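Local coordinates for dally-like protein (Drosophila melanogaster, PDB 3ODN) that probably serves as a heparan sulfate proteoglycan of the cell surface, with a helical core domain that contains a region important for Hedgehog signalling, at residues 78-83 with 402-407; 190-195 with 282-287; 239-244 with 439-444; 243-248 with 432-437; 274-279 with 494-499. The protein carries 2 engineered substitutions. All coordinates share one frame; numbering follows the deposited sequence.

Interaction 1: residues 78-83 with 402-407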
# COMPACT_ATOMS: atom_id res chain seq x y z
N GLY A 78 -2.84 -5.94 -8.50
CA GLY A 78 -2.13 -5.09 -9.46
C GLY A 78 -3.02 -4.12 -10.22
O GLY A 78 -2.64 -2.97 -10.42
N SER A 79 -4.20 -4.60 -10.64
CA SER A 79 -5.18 -3.80 -11.38
C SER A 79 -5.74 -2.68 -10.51
O SER A 79 -5.92 -1.57 -11.01
CB SER A 79 -6.29 -4.68 -11.93
OG SER A 79 -7.19 -5.08 -10.91
N LYS A 80 -6.00 -2.97 -9.22
CA LYS A 80 -6.50 -2.04 -8.20
C LYS A 80 -5.44 -1.01 -7.78
O LYS A 80 -5.79 0.10 -7.39
CB LYS A 80 -7.03 -2.81 -6.96
CG LYS A 80 -8.39 -3.49 -7.17
CD LYS A 80 -9.54 -2.49 -7.17
CE LYS A 80 -10.71 -2.94 -8.00
NZ LYS A 80 -11.61 -3.85 -7.23
N ALA A 81 -4.15 -1.39 -7.83
CA ALA A 81 -3.04 -0.48 -7.52
C ALA A 81 -3.02 0.68 -8.54
O ALA A 81 -2.98 1.84 -8.16
CB ALA A 81 -1.72 -1.24 -7.57
N THR A 82 -3.15 0.32 -9.82
CA THR A 82 -3.20 1.17 -11.01
C THR A 82 -4.43 2.09 -10.97
O THR A 82 -4.32 3.27 -11.28
CB THR A 82 -3.18 0.25 -12.25
OG1 THR A 82 -2.07 -0.64 -12.13
CG2 THR A 82 -3.09 1.02 -13.55
N LYS A 83 -5.61 1.53 -10.61
CA LYS A 83 -6.88 2.25 -10.48
C LYS A 83 -6.74 3.37 -9.41
O LYS A 83 -7.10 4.51 -9.68
CB LYS A 83 -7.99 1.27 -10.11
CG LYS A 83 -9.40 1.70 -10.50
CD LYS A 83 -10.34 0.50 -10.32
CE LYS A 83 -11.78 0.86 -10.03
NZ LYS A 83 -12.47 -0.23 -9.28
N ASP A 402 -11.88 7.65 -1.65
CA ASP A 402 -12.35 6.99 -0.40
C ASP A 402 -13.02 5.64 -0.70
O ASP A 402 -12.80 4.67 0.04
CB ASP A 402 -13.31 7.89 0.39
CG ASP A 402 -12.61 9.00 1.15
OD1 ASP A 402 -12.36 10.07 0.55
OD2 ASP A 402 -12.30 8.80 2.34
N ARG A 403 -13.80 5.58 -1.81
CA ARG A 403 -14.49 4.37 -2.29
C ARG A 403 -13.47 3.28 -2.68
O ARG A 403 -13.62 2.13 -2.26
CB ARG A 403 -15.39 4.73 -3.50
CG ARG A 403 -16.49 3.73 -3.84
CD ARG A 403 -16.28 3.08 -5.20
NE ARG A 403 -16.70 3.94 -6.31
CZ ARG A 403 -15.87 4.52 -7.19
NH1 ARG A 403 -14.56 4.32 -7.10
NH2 ARG A 403 -16.35 5.29 -8.16
N ILE A 404 -12.42 3.66 -3.45
CA ILE A 404 -11.36 2.74 -3.86
C ILE A 404 -10.53 2.23 -2.67
O ILE A 404 -10.27 1.03 -2.62
CB ILE A 404 -10.56 3.17 -5.15
CG1 ILE A 404 -9.95 1.96 -5.89
CG2 ILE A 404 -9.50 4.22 -4.87
CD1 ILE A 404 -10.93 0.88 -6.34
N VAL A 405 -10.24 3.08 -1.67
CA VAL A 405 -9.52 2.67 -0.46
C VAL A 405 -10.33 1.64 0.36
O VAL A 405 -9.76 0.62 0.75
CB VAL A 405 -9.00 3.87 0.38
CG1 VAL A 405 -8.38 3.40 1.70
CG2 VAL A 405 -7.99 4.68 -0.42
N ARG A 406 -11.64 1.90 0.58
CA ARG A 406 -12.56 1.03 1.31
C ARG A 406 -12.68 -0.37 0.66
O ARG A 406 -12.83 -1.39 1.35
CB ARG A 406 -13.95 1.69 1.36
CG ARG A 406 -14.19 2.44 2.66
CD ARG A 406 -15.41 3.34 2.61
NE ARG A 406 -15.18 4.54 3.43
CZ ARG A 406 -15.64 5.76 3.16
NH1 ARG A 406 -16.40 5.96 2.09
NH2 ARG A 406 -15.34 6.77 3.95
N ASP A 407 -12.61 -0.39 -0.68
CA ASP A 407 -12.70 -1.56 -1.53
C ASP A 407 -11.45 -2.42 -1.43
O ASP A 407 -11.56 -3.60 -1.13
CB ASP A 407 -12.94 -1.08 -2.98
CG ASP A 407 -13.03 -2.16 -4.04
OD1 ASP A 407 -12.63 -1.89 -5.19
OD2 ASP A 407 -13.54 -3.27 -3.73

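Interaction 2: residues 190-195 with 282-287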
# COMPACT_ATOMS: atom_id res chain seq x y z
N ILE A 190 0.23 17.65 4.48
CA ILE A 190 0.67 17.31 3.13
C ILE A 190 1.66 16.14 3.17
O ILE A 190 1.48 15.19 2.43
CB ILE A 190 1.23 18.56 2.36
CG1 ILE A 190 0.07 19.41 1.83
CG2 ILE A 190 2.16 18.16 1.18
CD1 ILE A 190 0.33 20.87 1.84
N LYS A 191 2.70 16.23 4.01
CA LYS A 191 3.70 15.19 4.18
C LYS A 191 3.02 13.86 4.56
O LYS A 191 3.14 12.89 3.82
CB LYS A 191 4.75 15.59 5.24
CG LYS A 191 5.93 14.61 5.38
CD LYS A 191 6.09 14.14 6.81
CE LYS A 191 6.86 12.84 6.93
NZ LYS A 191 7.99 12.94 7.90
N ARG A 192 2.23 13.83 5.63
CA ARG A 192 1.59 12.60 6.11
C ARG A 192 0.64 11.95 5.14
O ARG A 192 0.69 10.73 4.95
CB ARG A 192 0.98 12.79 7.51
CG ARG A 192 2.02 13.17 8.58
CD ARG A 192 1.46 12.93 9.96
NE ARG A 192 2.20 13.61 11.03
CZ ARG A 192 1.65 13.96 12.19
NH1 ARG A 192 0.37 13.70 12.44
NH2 ARG A 192 2.38 14.59 13.11
N SER A 193 -0.19 12.76 4.44
CA SER A 193 -1.16 12.24 3.48
C SER A 193 -0.54 11.83 2.15
O SER A 193 -0.95 10.82 1.62
CB SER A 193 -2.34 13.20 3.31
OG SER A 193 -1.88 14.49 2.95
N PHE A 194 0.48 12.57 1.64
CA PHE A 194 1.18 12.25 0.40
C PHE A 194 2.05 11.00 0.54
O PHE A 194 2.03 10.11 -0.32
CB PHE A 194 1.94 13.46 -0.16
CG PHE A 194 1.11 14.35 -1.08
CD1 PHE A 194 0.26 15.32 -0.57
CD2 PHE A 194 1.19 14.21 -2.47
CE1 PHE A 194 -0.50 16.12 -1.41
CE2 PHE A 194 0.42 15.00 -3.32
CZ PHE A 194 -0.42 15.96 -2.78
N VAL A 195 2.76 10.89 1.66
CA VAL A 195 3.62 9.74 1.99
C VAL A 195 2.78 8.49 2.13
O VAL A 195 3.10 7.47 1.52
CB VAL A 195 4.58 10.02 3.19
CG1 VAL A 195 5.41 8.79 3.57
CG2 VAL A 195 5.53 11.19 2.89
N GLY A 282 -9.20 8.01 7.59
CA GLY A 282 -9.24 8.80 8.81
C GLY A 282 -8.34 10.02 8.82
O GLY A 282 -8.45 10.88 7.94
N SER A 283 -7.43 10.10 9.83
CA SER A 283 -6.52 11.21 10.12
C SER A 283 -5.56 11.69 9.03
O SER A 283 -5.18 12.86 9.09
CB SER A 283 -5.84 11.06 11.49
OG SER A 283 -4.80 10.09 11.50
N PHE A 284 -5.17 10.83 8.05
CA PHE A 284 -4.29 11.26 6.96
C PHE A 284 -5.07 11.38 5.65
O PHE A 284 -4.47 11.31 4.58
CB PHE A 284 -3.05 10.33 6.78
CG PHE A 284 -2.09 10.09 7.94
CD1 PHE A 284 -1.16 9.04 7.90
CD2 PHE A 284 -2.12 10.89 9.08
CE1 PHE A 284 -0.30 8.80 8.97
CE2 PHE A 284 -1.27 10.64 10.16
CZ PHE A 284 -0.35 9.62 10.09
N ASN A 285 -6.41 11.55 5.71
CA ASN A 285 -7.27 11.62 4.52
C ASN A 285 -6.73 12.66 3.53
O ASN A 285 -6.71 13.86 3.86
CB ASN A 285 -8.76 11.88 4.88
CG ASN A 285 -9.72 11.89 3.69
OD1 ASN A 285 -10.03 12.92 3.11
ND2 ASN A 285 -10.23 10.74 3.29
N ILE A 286 -6.24 12.19 2.35
CA ILE A 286 -5.67 13.06 1.32
C ILE A 286 -6.69 13.98 0.57
O ILE A 286 -6.30 15.05 0.09
CB ILE A 286 -4.63 12.36 0.40
CG1 ILE A 286 -3.67 13.40 -0.23
CG2 ILE A 286 -5.30 11.50 -0.65
CD1 ILE A 286 -2.42 12.90 -0.78
N VAL A 287 -8.00 13.56 0.50
CA VAL A 287 -9.06 14.35 -0.16
C VAL A 287 -9.31 15.62 0.63
O VAL A 287 -9.40 16.68 0.02
CB VAL A 287 -10.38 13.56 -0.44
CG1 VAL A 287 -11.29 14.33 -1.40
CG2 VAL A 287 -10.08 12.16 -0.98

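Interaction 3: residues 239-244 with 439-444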
# COMPACT_ATOMS: atom_id res chain seq x y z
N TYR A 239 -8.64 -49.97 -3.11
CA TYR A 239 -9.60 -49.16 -2.36
C TYR A 239 -10.17 -48.00 -3.23
O TYR A 239 -9.46 -47.46 -4.07
CB TYR A 239 -8.93 -48.57 -1.10
CG TYR A 239 -8.31 -49.54 -0.11
CD1 TYR A 239 -7.22 -49.16 0.68
CD2 TYR A 239 -8.89 -50.79 0.13
CE1 TYR A 239 -6.72 -50.01 1.66
CE2 TYR A 239 -8.36 -51.65 1.09
CZ TYR A 239 -7.28 -51.26 1.85
OH TYR A 239 -6.76 -52.11 2.80
N THR A 240 -11.45 -47.63 -2.99
CA THR A 240 -12.19 -46.60 -3.74
C THR A 240 -12.49 -45.38 -2.88
O THR A 240 -13.04 -44.39 -3.36
CB THR A 240 -13.45 -47.21 -4.42
OG1 THR A 240 -14.26 -47.89 -3.45
CG2 THR A 240 -13.11 -48.19 -5.54
N GLU A 241 -12.09 -45.46 -1.61
CA GLU A 241 -12.26 -44.41 -0.61
C GLU A 241 -11.33 -43.26 -0.88
O GLU A 241 -10.15 -43.48 -1.16
CB GLU A 241 -12.03 -44.95 0.80
CG GLU A 241 -13.19 -45.77 1.35
CD GLU A 241 -13.40 -47.18 0.82
OE1 GLU A 241 -12.68 -47.58 -0.12
OE2 GLU A 241 -14.28 -47.88 1.38
N LYS A 242 -11.87 -42.03 -0.76
CA LYS A 242 -11.18 -40.77 -0.97
C LYS A 242 -10.18 -40.50 0.17
O LYS A 242 -10.32 -41.11 1.22
CB LYS A 242 -12.21 -39.63 -1.13
CG LYS A 242 -12.29 -39.12 -2.56
CD LYS A 242 -13.36 -39.80 -3.39
CE LYS A 242 -13.38 -39.24 -4.80
NZ LYS A 242 -14.20 -40.08 -5.70
N PRO A 243 -9.15 -39.63 0.00
CA PRO A 243 -8.17 -39.45 1.10
C PRO A 243 -8.73 -38.68 2.29
O PRO A 243 -9.56 -37.80 2.08
CB PRO A 243 -7.04 -38.65 0.43
CG PRO A 243 -7.31 -38.70 -1.04
CD PRO A 243 -8.78 -38.82 -1.18
N CYS A 244 -8.28 -39.00 3.53
CA CYS A 244 -8.69 -38.28 4.74
C CYS A 244 -8.26 -36.82 4.58
O CYS A 244 -7.17 -36.58 4.05
CB CYS A 244 -8.10 -38.91 6.00
SG CYS A 244 -8.68 -40.61 6.34
N ASP A 439 -15.41 -40.81 10.45
CA ASP A 439 -15.99 -42.15 10.24
C ASP A 439 -14.96 -43.26 9.99
O ASP A 439 -15.31 -44.44 10.05
CB ASP A 439 -17.01 -42.11 9.09
CG ASP A 439 -16.44 -41.84 7.70
OD1 ASP A 439 -15.28 -41.36 7.60
OD2 ASP A 439 -17.16 -42.07 6.72
N GLY A 440 -13.73 -42.88 9.66
CA GLY A 440 -12.63 -43.81 9.38
C GLY A 440 -12.74 -44.49 8.03
O GLY A 440 -12.07 -45.50 7.79
N MET A 441 -13.56 -43.93 7.14
CA MET A 441 -13.81 -44.47 5.80
C MET A 441 -12.96 -43.77 4.74
O MET A 441 -13.40 -43.59 3.61
CB MET A 441 -15.31 -44.36 5.45
CG MET A 441 -16.21 -45.20 6.33
SD MET A 441 -15.81 -46.93 6.20
CE MET A 441 -16.16 -47.20 4.46
N CYS A 442 -11.75 -43.38 5.10
CA CYS A 442 -10.90 -42.69 4.14
C CYS A 442 -9.47 -43.23 4.10
O CYS A 442 -9.02 -43.86 5.06
CB CYS A 442 -10.95 -41.19 4.38
SG CYS A 442 -10.70 -40.69 6.10
N TRP A 443 -8.77 -42.98 2.98
CA TRP A 443 -7.37 -43.31 2.77
C TRP A 443 -6.50 -42.42 3.69
O TRP A 443 -6.65 -41.19 3.65
CB TRP A 443 -6.99 -43.16 1.28
CG TRP A 443 -5.51 -43.30 1.01
CD1 TRP A 443 -4.69 -42.34 0.50
CD2 TRP A 443 -4.67 -44.43 1.32
NE1 TRP A 443 -3.39 -42.80 0.47
CE2 TRP A 443 -3.35 -44.09 0.95
CE3 TRP A 443 -4.91 -45.72 1.82
CZ2 TRP A 443 -2.28 -44.98 1.05
CZ3 TRP A 443 -3.85 -46.60 1.95
CH2 TRP A 443 -2.55 -46.22 1.59
N ASN A 444 -5.62 -43.05 4.51
CA ASN A 444 -4.75 -42.37 5.49
C ASN A 444 -3.22 -42.51 5.31
O ASN A 444 -2.47 -42.04 6.17
CB ASN A 444 -5.17 -42.72 6.94
CG ASN A 444 -4.75 -44.09 7.48
OD1 ASN A 444 -4.17 -44.93 6.78
ND2 ASN A 444 -5.06 -44.33 8.74

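Interaction 4: residues 243-248 with 432-437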
# COMPACT_ATOMS: atom_id res chain seq x y z
N PRO A 243 -9.15 -39.63 0.00
CA PRO A 243 -8.17 -39.45 1.10
C PRO A 243 -8.73 -38.68 2.29
O PRO A 243 -9.56 -37.80 2.08
CB PRO A 243 -7.04 -38.65 0.43
CG PRO A 243 -7.31 -38.70 -1.04
CD PRO A 243 -8.78 -38.82 -1.18
N CYS A 244 -8.28 -39.00 3.53
CA CYS A 244 -8.69 -38.28 4.74
C CYS A 244 -8.26 -36.82 4.58
O CYS A 244 -7.17 -36.58 4.05
CB CYS A 244 -8.10 -38.91 6.00
SG CYS A 244 -8.68 -40.61 6.34
N THR A 245 -9.13 -35.87 4.96
CA THR A 245 -8.88 -34.43 4.80
C THR A 245 -7.61 -33.92 5.48
O THR A 245 -6.84 -33.21 4.82
CB THR A 245 -10.14 -33.60 5.12
OG1 THR A 245 -11.21 -34.07 4.31
CG2 THR A 245 -9.95 -32.10 4.85
N ASN A 246 -7.41 -34.27 6.77
CA ASN A 246 -6.25 -33.87 7.58
C ASN A 246 -4.95 -34.46 7.09
O ASN A 246 -3.89 -33.86 7.27
CB ASN A 246 -6.48 -34.10 9.08
CG ASN A 246 -7.56 -33.22 9.69
OD1 ASN A 246 -8.13 -32.32 9.05
ND2 ASN A 246 -7.84 -33.45 10.96
N TYR A 247 -5.04 -35.61 6.39
CA TYR A 247 -3.92 -36.27 5.72
C TYR A 247 -3.49 -35.37 4.53
O TYR A 247 -2.33 -34.94 4.47
CB TYR A 247 -4.36 -37.69 5.26
CG TYR A 247 -3.38 -38.46 4.39
CD1 TYR A 247 -2.00 -38.31 4.56
CD2 TYR A 247 -3.84 -39.38 3.45
CE1 TYR A 247 -1.10 -39.03 3.77
CE2 TYR A 247 -2.94 -40.10 2.66
CZ TYR A 247 -1.58 -39.93 2.83
OH TYR A 247 -0.70 -40.66 2.07
N CYS A 248 -4.44 -35.09 3.62
CA CYS A 248 -4.36 -34.24 2.43
C CYS A 248 -3.79 -32.85 2.78
O CYS A 248 -2.95 -32.34 2.04
CB CYS A 248 -5.74 -34.14 1.77
SG CYS A 248 -5.80 -33.09 0.30
N ILE A 432 -9.79 -33.58 -5.91
CA ILE A 432 -9.37 -34.48 -4.81
C ILE A 432 -10.59 -35.02 -4.07
O ILE A 432 -10.66 -36.23 -3.82
CB ILE A 432 -8.35 -33.80 -3.84
CG1 ILE A 432 -7.03 -33.41 -4.54
CG2 ILE A 432 -8.04 -34.67 -2.61
CD1 ILE A 432 -7.00 -32.01 -5.15
N ALA A 433 -11.55 -34.13 -3.71
CA ALA A 433 -12.79 -34.47 -2.98
C ALA A 433 -12.49 -35.30 -1.70
O ALA A 433 -13.13 -36.32 -1.45
CB ALA A 433 -13.78 -35.18 -3.91
N SER A 434 -11.50 -34.82 -0.89
CA SER A 434 -11.06 -35.43 0.36
C SER A 434 -12.20 -35.51 1.37
O SER A 434 -13.06 -34.64 1.42
CB SER A 434 -9.84 -34.70 0.92
OG SER A 434 -10.20 -33.51 1.60
N SER A 435 -12.21 -36.58 2.14
CA SER A 435 -13.26 -36.92 3.10
C SER A 435 -12.81 -36.72 4.55
O SER A 435 -11.62 -36.73 4.83
CB SER A 435 -13.71 -38.36 2.82
OG SER A 435 -14.26 -39.03 3.95
N SER A 436 -13.75 -36.53 5.46
CA SER A 436 -13.43 -36.34 6.88
C SER A 436 -13.02 -37.64 7.62
O SER A 436 -13.43 -38.75 7.28
CB SER A 436 -14.56 -35.61 7.60
OG SER A 436 -14.41 -35.66 9.01
N ASP A 437 -12.19 -37.44 8.64
CA ASP A 437 -11.61 -38.45 9.52
C ASP A 437 -12.66 -39.17 10.38
O ASP A 437 -12.49 -40.36 10.66
CB ASP A 437 -10.61 -37.74 10.46
CG ASP A 437 -9.49 -38.61 10.98
OD1 ASP A 437 -9.19 -38.53 12.19
OD2 ASP A 437 -8.89 -39.33 10.17

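Interaction 5: residues 274-279 with 494-499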
# COMPACT_ATOMS: atom_id res chain seq x y z
N ASP A 274 -3.82 -2.58 6.25
CA ASP A 274 -5.08 -2.18 6.90
C ASP A 274 -4.95 -0.94 7.79
O ASP A 274 -5.92 -0.19 7.92
CB ASP A 274 -5.69 -3.33 7.70
CG ASP A 274 -7.18 -3.14 7.82
OD1 ASP A 274 -7.89 -3.33 6.80
OD2 ASP A 274 -7.63 -2.72 8.91
N LYS A 275 -3.79 -0.74 8.43
CA LYS A 275 -3.58 0.42 9.29
C LYS A 275 -3.40 1.68 8.44
O LYS A 275 -3.96 2.71 8.77
CB LYS A 275 -2.43 0.17 10.30
CG LYS A 275 -2.10 1.36 11.22
CD LYS A 275 -3.22 1.82 12.19
CE LYS A 275 -3.74 0.72 13.10
NZ LYS A 275 -4.56 1.27 14.21
N VAL A 276 -2.69 1.57 7.31
CA VAL A 276 -2.50 2.64 6.34
C VAL A 276 -3.84 3.05 5.69
O VAL A 276 -4.11 4.24 5.63
CB VAL A 276 -1.36 2.29 5.31
CG1 VAL A 276 -1.26 3.30 4.18
CG2 VAL A 276 -0.02 2.16 6.01
N ALA A 277 -4.72 2.09 5.30
CA ALA A 277 -6.07 2.38 4.75
C ALA A 277 -6.94 3.13 5.78
O ALA A 277 -7.70 4.04 5.43
CB ALA A 277 -6.76 1.09 4.35
N GLU A 278 -6.81 2.73 7.05
CA GLU A 278 -7.47 3.33 8.19
C GLU A 278 -7.04 4.82 8.31
O GLU A 278 -7.90 5.70 8.47
CB GLU A 278 -7.08 2.55 9.42
CG GLU A 278 -8.09 2.61 10.54
CD GLU A 278 -7.60 1.82 11.74
OE1 GLU A 278 -6.77 2.38 12.49
OE2 GLU A 278 -7.95 0.62 11.86
N ARG A 279 -5.74 5.11 8.15
CA ARG A 279 -5.21 6.48 8.18
C ARG A 279 -5.63 7.26 6.97
O ARG A 279 -6.02 8.42 7.09
CB ARG A 279 -3.70 6.47 8.32
CG ARG A 279 -3.29 6.96 9.68
CD ARG A 279 -2.30 5.98 10.23
NE ARG A 279 -1.92 6.30 11.60
CZ ARG A 279 -2.61 5.94 12.68
NH1 ARG A 279 -3.76 5.27 12.55
NH2 ARG A 279 -2.18 6.26 13.89
N ASN A 494 6.22 3.10 8.51
CA ASN A 494 6.66 4.50 8.49
C ASN A 494 5.58 5.46 8.02
O ASN A 494 5.45 6.56 8.57
CB ASN A 494 7.95 4.67 7.69
CG ASN A 494 9.15 3.97 8.30
OD1 ASN A 494 9.20 3.69 9.51
ND2 ASN A 494 10.13 3.67 7.48
N ALA A 495 4.77 5.02 7.04
CA ALA A 495 3.63 5.76 6.51
C ALA A 495 2.55 5.84 7.56
O ALA A 495 1.94 6.88 7.69
CB ALA A 495 3.08 5.08 5.24
N TYR A 496 2.29 4.76 8.31
CA TYR A 496 1.24 4.88 9.32
C TYR A 496 1.66 5.64 10.55
O TYR A 496 0.81 6.19 11.25
CB TYR A 496 0.38 3.62 9.54
CG TYR A 496 1.02 2.45 10.26
CD1 TYR A 496 1.41 2.55 11.60
CD2 TYR A 496 1.04 1.18 9.68
CE1 TYR A 496 1.94 1.45 12.29
CE2 TYR A 496 1.55 0.08 10.36
CZ TYR A 496 2.01 0.22 11.66
OH TYR A 496 2.47 -0.89 12.33
N ASN A 497 2.97 5.75 10.76
CA ASN A 497 3.50 6.52 11.90
C ASN A 497 3.76 7.98 11.54
O ASN A 497 4.18 8.75 12.41
CB ASN A 497 4.75 5.85 12.44
CG ASN A 497 4.49 4.52 13.09
OD1 ASN A 497 3.64 4.37 13.98
ND2 ASN A 497 5.28 3.52 12.71
N GLY A 498 3.48 8.37 10.29
CA GLY A 498 3.73 9.73 9.80
C GLY A 498 5.21 10.04 9.62
O GLY A 498 5.60 11.21 9.66
N GLN A 499 6.06 8.99 9.47
CA GLN A 499 7.51 9.11 9.31
C GLN A 499 7.84 9.05 7.83
O GLN A 499 6.96 8.77 7.00
CB GLN A 499 8.26 7.99 10.04
CG GLN A 499 7.99 7.84 11.53
CD GLN A 499 8.57 6.55 12.05
OE1 GLN A 499 9.68 6.51 12.59
NE2 GLN A 499 7.87 5.44 11.87

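Interaction 1: residues 78-83 with 402-407
Lys83 and Ile404 mark the nearest backbone approach between the two segments, with their CA atoms 8.0 Å apart. Both segments are helical: 78-83 is a piece of the long helix 48-106, and 402-407 belongs to helix 400-414. Their local axes are close to antiparallel, at 159°. They come no nearer than 10.8 Å, so long side chains do the bridging. Lys80, Lys83, Ile404 and Asp407 all start out toward the partner helix. Ile404 holds CG1 anti to its backbone N (chi1 -154°), and this carries CD1 across to the two lysines. The bent chain of Lys80 brings CD to 3.7 Å from Ile404 CD1. The extended chain of Lys83 lays its end against the same methyl, with NZ 3.5 Å from Ile404 CD1.

The contact ties two helices of the elongated alpha-helical bundle that forms the glypican core. Helix 400-414 is the first modelled element after a long gap in the chain. Phe84 and Ile87 of helix 48-106 also touch Ile404, which is buried.

A salt bridge lies beside this contact. Lys80 NZ lies 3.0 Å from Asp407 OD1 and donates a hydrogen bond to it. It meets the oxygen on the syn side, 22° out of the carboxylate plane. The two side chains cross at about a right angle. Lys83 NZ stays 4.4 Å from Asp407 OD1, beyond a salt bridge, but its charge probably still favours the ionised carboxylate. Asp407 OD2 has a long, weak ion pair with Arg411.

Interaction 2: residues 190-195 with 282-287
Arg192 and Phe284 meet in a CH-pi contact, where helix 182-214 of the glypican bundle is covered by the loop after helix 260-281. That loop makes a type I beta turn from Gly282 to Asn285. Arg192 CB sits over the centre of the Phe284 ring, 4.0 Å from the centroid and 10° off the normal. Its chain then runs on, extended, past the rim, so that Arg192 CD lies 3.6 Å from Phe284 CE2. The guanidinium does not stack. It is turned 58° from the ring plane, with Phe284 CE2 near its edge.

A second CH-pi contact has the roles reversed. Ile286 keeps CG1 anti to its backbone N (chi1 -156°) and pushes CD1 over one face of Phe194. The methyl is 3.8 Å from the Phe194 centroid and shifted toward the rim. Leu92 of helix 48-106 and Leu125 of helix 115-131 add to the surroundings of Phe194.

Ser193 lies between these two contacts. Its OG bonds back to Gln189 O within the helix. Ser193 CB and OG both lie against Ile286 CG1, each at 3.8 Å. The side chain comes closest to the loop at its backbone, with Ser193 CB 3.1 Å from Phe284 O.

Interaction 3: residues 239-244 with 439-444
Cys244 and Cys442 are joined by a disulfide, SG to SG 2.0 Å, with a chi3 of 92°. The Cys442 sulfur stands between its own backbone N and carbonyl carbon (chi1 49°), which brings it to Cys244. The neighbouring backbones form a single beta bridge of Pro243 with Trp443. Trp443 N donates to Lys242 O at 3.0 Å. Cys244 N donates to Trp443 O at 2.7 Å, in a nearly straight bond (173° at the hydrogen). Both polar backbone atoms of Trp443 are therefore used by the residues on either side of Pro243.

Around this centre the side chains add contacts. Trp443 has its CE3 4.3 Å from Tyr239 CD1, near the plane of the tyrosine ring. Pro243 CB lies at the edge of the indole. Glu241 CG lies 3.1 Å from Met441 O. Glu241 bends at chi2 and returns its OE1 to Thr240 N, at 3.1 Å. Its other oxygen, OE2, is 3.7 Å from Met441 CE. An alanine in place of Glu241 would probably leave Thr240 N without this acceptor and open a gap beside the Met441 methyl.

Further out, Trp443 NE1 is anchored on Lys229 O, and Tyr247 meets the indole with its ring steeply inclined. Asp439 OD1 accepts from Met441 N in an Asx turn just before Cys442.

This is the disulfide-rich end of the long glypican core, far from the centre of the chain. Neither segment has regular secondary structure; a covalent bond and two backbone hydrogen bonds join them, so their register probably depends little on side-chain packing.

Interaction 4: residues 243-248 with 432-437
Pro243 turns its carbonyl to the other loop: Ser435 N donates to Pro243 O at 2.9 Å. Its ring has only a loose contact, with CG 4.4 Å from Ile432 CG2, while Met230 of helix 222-231 touches the ring as well. Cys244 comes next, at the N-cap position of helix 245-255. Its backbone is bridged with that of Ser435, and its SG lies 4.0 Å from Asp437 OD2. That oxygen is held by Tyr451 N.

Thr245 bonds through both N and OG1. Its N donates to Ser435 O at 2.6 Å. Its OG1 donates to the same oxygen at 2.7 Å, but from above the carbonyl plane (83° out of it). Ser435 O is thus gripped twice by one residue. Thr245 OG1 is also hydrogen-bonded to Ser434 OG at 2.9 Å, and Ser434 OG has a further partner in Cys427 O.

One turn on, Cys248 keeps SG anti to its backbone N (chi1 179°). The sulfur rests 4.0 Å from Ile432 CG2 and is bonded to Cys427. A helix start fastened by two disulfides, to Cys442 and Cys427, with a single beta bridge beside them, marks this as the disulfide-rich end of the glypican core.

Interaction 5: residues 274-279 with 494-499
Tyr496 presents one ring face to Lys275, whose CG sits above it in a CH-pi contact. Lys275 CG is 3.6 Å from the Tyr496 centroid and 20° off the normal, shifted toward CG of the ring. The tyrosine has its CG between the backbone N and the carbonyl carbon (chi1 72°), which turns the ring across the lysine at about a right angle. Beyond CG the lysine chain bends away, and its NZ makes a salt bridge to Glu278 OE1 at 3.0 Å.

Val276 comes in at the ring edge and also meets the tyrosine stem, its CG2 lying 3.8 Å from Tyr496 CB. Arg279 also runs against that stem, crossing it obliquely, with CD 3.6 Å from Tyr496 CB. Its NE reaches Tyr496 O at 2.8 Å, but the bond is weak, with 125° at the hydrogen. An alanine in place of Tyr496 would probably leave the Lys275 methylenes without their aromatic cover and open a gap between the helices.

The contact joins helix 260-281 to the C-terminal end of helix 479-496 in the bundle. That end closes in a Schellman motif at Gly498, with Gln499 N bonded to Asn494 O. Tyr496 O belongs to the final turn of its helix. The positive charge of Arg279 is therefore likely to suit the partial negative charge there, even though the hydrogen bond itself is poor.

Interactions 1, 2 and 5 lie near the middle of the long bundle, while interactions 3 and 4 sit together toward one end. Interaction 2 is the most buried and relies on CH-pi and apolar contacts. Interaction 1 pairs aliphatic chains with a salt bridge. Interaction 5 shares the CH-pi chemistry of interaction 2 and adds a weak bond from Arg279. Interactions 2 and 5 touch through a probable hydrogen bond from Phe284 N to Arg279 O. Val405 of interaction 1 packs on Ala277 of interaction 5. Interactions 3 and 4 share Pro243 and Cys244, and bond this strip to two loop segments. There, disulfides and backbone bonds do the joining; in the middle, side chains do.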